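Local coordinates for protein 2-hydroxyhepta-2,4-diene-1, 7-dioateisomerase (Mycobacterium abscessus, PDB 3R6O) that probably catalyses an isomerisation of 2-hydroxyhepta-2,4-diene-1,7-dioate, as a magnesium-binding member of the fumarylacetoacetate hydrolase (FAH) family, at residues Y170-R174 against S175-K179. Residues are numbered along the deposited sequence; the frame is centred on the assembly and turned at random.
Sequences YRIER and SQAIK
Ile-172 turns its CG2 methyl anti to the backbone N, with CG1 anti to the carbonyl carbon (chi1 -58°), and this lays CG2 against the backbone of Ala-177. CG2 comes within 3.7 Å of Ala-177 CA; the Ala-177 methyl is a looser neighbour, with CG2 to CB at 4.4 Å. Both residues are buried.

The backbone between them winds into a helical turn. Gln-176 N donates to Glu-173 O at 3.0 Å, a bent bond of 137° at the hydrogen. Ala-177 N donates to Arg-174 O at 3.1 Å and is straighter, at 153°. Each of these two bonds spans three residues, and Ser-175 to Ala-177 have helical backbone angles that lead into the 3-10 segment including Ile-178 and Lys-179. Arg-174 O also accepts from a water at 2.8 Å from the water oxygen, and the same water accepts from Ile-178 N. The water thus bridges two backbone groups four residues apart.

The guanidinium of Arg-174 forms salt bridges with Glu-263 and Glu-266 of helix 261-269. Ile-172 and Ala-177 both pack on Val-265 of that helix, and Ala-177 also meets Ala-262. The turn therefore lies against helix 261-269, within the connection from strand 155-165 to strand 181-192.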
ATOM      1  N   TYR A 170       3.423  12.575 -10.296  1.00 24.25           N
ATOM      2  CA  TYR A 170       4.721  12.199  -9.772  1.00 24.12           C
ATOM      3  C   TYR A 170       5.608  13.434  -9.890  1.00 24.72           C
ATOM      4  O   TYR A 170       5.620  14.076 -10.934  1.00 25.51           O
ATOM      5  CB  TYR A 170       5.298  11.030 -10.567  1.00 24.55           C
ATOM      6  CG  TYR A 170       6.669  10.548 -10.095  1.00 24.64           C
ATOM      7  CD1 TYR A 170       6.906  10.241  -8.745  1.00 23.96           C
ATOM      8  CD2 TYR A 170       7.708  10.362 -11.003  1.00 25.55           C
ATOM      9  CE1 TYR A 170       8.167   9.784  -8.318  1.00 24.25           C
ATOM     10  CE2 TYR A 170       8.973   9.913 -10.587  1.00 25.85           C
ATOM     11  CZ  TYR A 170       9.191   9.626  -9.240  1.00 25.21           C
ATOM     12  OH  TYR A 170      10.445   9.195  -8.849  1.00 25.71           O
ATOM     13  N   ARG A 171       6.334  13.783  -8.823  1.00 24.50           N
ATOM     14  CA  ARG A 171       7.082  15.066  -8.766  1.00 25.20           C
ATOM     15  C   ARG A 171       6.147  16.249  -9.108  1.00 25.49           C
ATOM     16  O   ARG A 171       6.458  17.094  -9.959  1.00 26.44           O
ATOM     17  CB  ARG A 171       8.316  15.077  -9.674  1.00 26.21           C
ATOM     18  CG  ARG A 171       9.589  14.555  -9.034  1.00 26.38           C
ATOM     19  CD  ARG A 171       9.561  13.042  -8.846  1.00 25.80           C
ATOM     20  NE  ARG A 171      10.827  12.542  -8.322  1.00 26.21           N
ATOM     21  CZ  ARG A 171      11.867  12.119  -9.029  1.00 27.13           C
ATOM     22  NH1 ARG A 171      11.881  12.135 -10.368  1.00 27.78           N
ATOM     23  NH2 ARG A 171      12.936  11.689  -8.373  1.00 27.56           N
ATOM     24  N   ILE A 172       5.013  16.259  -8.425  1.00 24.79           N
ATOM     25  CA  ILE A 172       4.010  17.310  -8.510  1.00 25.06           C
ATOM     26  C   ILE A 172       4.598  18.575  -7.925  1.00 25.63           C
ATOM     27  O   ILE A 172       5.141  18.560  -6.825  1.00 25.31           O
ATOM     28  CB  ILE A 172       2.754  16.936  -7.730  1.00 24.25           C
ATOM     29  CG1 ILE A 172       2.175  15.628  -8.269  1.00 23.86           C
ATOM     30  CG2 ILE A 172       1.686  18.079  -7.724  1.00 24.69           C
ATOM     31  CD1 ILE A 172       1.051  15.123  -7.448  1.00 23.15           C
ATOM     32  N   GLU A 173       4.501  19.667  -8.674  1.00 26.62           N
ATOM     33  CA  GLU A 173       5.029  20.937  -8.213  0.50 27.42           C
ATOM     34  C   GLU A 173       4.009  21.526  -7.215  1.00 27.13           C
ATOM     35  O   GLU A 173       2.776  21.351  -7.362  1.00 26.78           O
ATOM     36  CB  GLU A 173       5.306  21.842  -9.432  0.50 28.75           C
ATOM     37  CG  GLU A 173       6.581  22.712  -9.363  0.50 30.97           C
ATOM     38  CD  GLU A 173       7.882  21.935  -9.224  0.50 31.56           C
ATOM     39  OE1 GLU A 173       7.913  20.702  -9.434  0.50 32.81           O
ATOM     40  OE2 GLU A 173       8.901  22.579  -8.905  0.50 35.06           O
ATOM     41  N   ARG A 174       4.520  22.193  -6.190  1.00 27.41           N
ATOM     42  CA  ARG A 174       3.708  22.823  -5.161  1.00 27.38           C
ATOM     43  C   ARG A 174       2.485  23.576  -5.705  1.00 27.88           C
ATOM     44  O   ARG A 174       1.384  23.351  -5.243  1.00 27.34           O
ATOM     45  CB  ARG A 174       4.585  23.798  -4.377  1.00 29.48           C
ATOM     46  CG  ARG A 174       4.136  24.089  -2.998  1.00 32.30           C
ATOM     47  CD  ARG A 174       5.179  24.980  -2.302  1.00 37.81           C
ATOM     48  NE  ARG A 174       6.496  24.319  -2.307  1.00 42.13           N
ATOM     49  CZ  ARG A 174       7.441  24.470  -1.377  1.00 45.01           C
ATOM     50  NH1 ARG A 174       7.268  25.300  -0.355  1.00 45.15           N
ATOM     51  NH2 ARG A 174       8.582  23.793  -1.491  1.00 46.64           N
ATOM     52  N   SER A 175       2.668  24.446  -6.693  1.00 29.07           N
ATOM     53  CA  SER A 175       1.579  25.311  -7.146  1.00 29.90           C
ATOM     54  C   SER A 175       0.505  24.548  -7.936  1.00 29.43           C
ATOM     55  O   SER A 175      -0.590  25.052  -8.143  1.00 29.99           O
ATOM     56  CB  SER A 175       2.114  26.446  -8.015  1.00 31.48           C
ATOM     57  OG  SER A 175       2.521  25.922  -9.258  1.00 31.58           O
ATOM     58  N   GLN A 176       0.844  23.349  -8.379  1.00 28.61           N
ATOM     59  CA  GLN A 176      -0.058  22.438  -9.070  1.00 28.20           C
ATOM     60  C   GLN A 176      -0.655  21.358  -8.174  1.00 26.93           C
ATOM     61  O   GLN A 176      -1.540  20.656  -8.610  1.00 26.74           O
ATOM     62  CB  GLN A 176       0.673  21.718 -10.207  1.00 28.29           C
ATOM     63  CG  GLN A 176       1.512  22.572 -11.181  1.00 31.79           C
ATOM     64  CD  GLN A 176       0.691  23.444 -12.092  1.00 31.11           C
ATOM     65  OE1 GLN A 176      -0.237  24.083 -11.646  1.00 38.73           O
ATOM     66  NE2 GLN A 176       1.028  23.472 -13.387  1.00 34.85           N
ATOM     67  N   ALA A 177      -0.208  21.239  -6.923  1.00 26.23           N
ATOM     68  CA  ALA A 177      -0.749  20.240  -5.990  1.00 25.11           C
ATOM     69  C   ALA A 177      -2.295  20.230  -5.937  1.00 25.19           C
ATOM     70  O   ALA A 177      -2.909  19.171  -5.915  1.00 24.59           O
ATOM     71  CB  ALA A 177      -0.207  20.472  -4.617  1.00 24.72           C
ATOM     72  N   ILE A 178      -2.908  21.409  -5.893  1.00 26.09           N
ATOM     73  CA  ILE A 178      -4.374  21.553  -5.766  1.00 26.43           C
ATOM     74  C   ILE A 178      -5.127  20.874  -6.929  1.00 26.73           C
ATOM     75  O   ILE A 178      -6.219  20.297  -6.723  1.00 26.61           O
ATOM     76  CB  ILE A 178      -4.805  23.068  -5.612  1.00 27.66           C
ATOM     77  CG1 ILE A 178      -6.317  23.203  -5.367  1.00 28.13           C
ATOM     78  CG2 ILE A 178      -4.409  23.901  -6.864  1.00 28.86           C
ATOM     79  CD1 ILE A 178      -6.839  22.456  -4.157  1.00 27.17           C
ATOM     80  N   LYS A 179      -4.534  20.920  -8.127  1.00 27.25           N
ATOM     81  CA  LYS A 179      -5.091  20.283  -9.330  1.00 27.73           C
ATOM     82  C   LYS A 179      -5.158  18.749  -9.247  1.00 26.79           C
ATOM     83  O   LYS A 179      -5.901  18.139 -10.035  1.00 27.28           O
ATOM     84  CB  LYS A 179      -4.289  20.681 -10.575  1.00 28.54           C
TER
HETATM   85  O   HOH W   1      -1.320  23.913  -4.844  1.00 27.55           O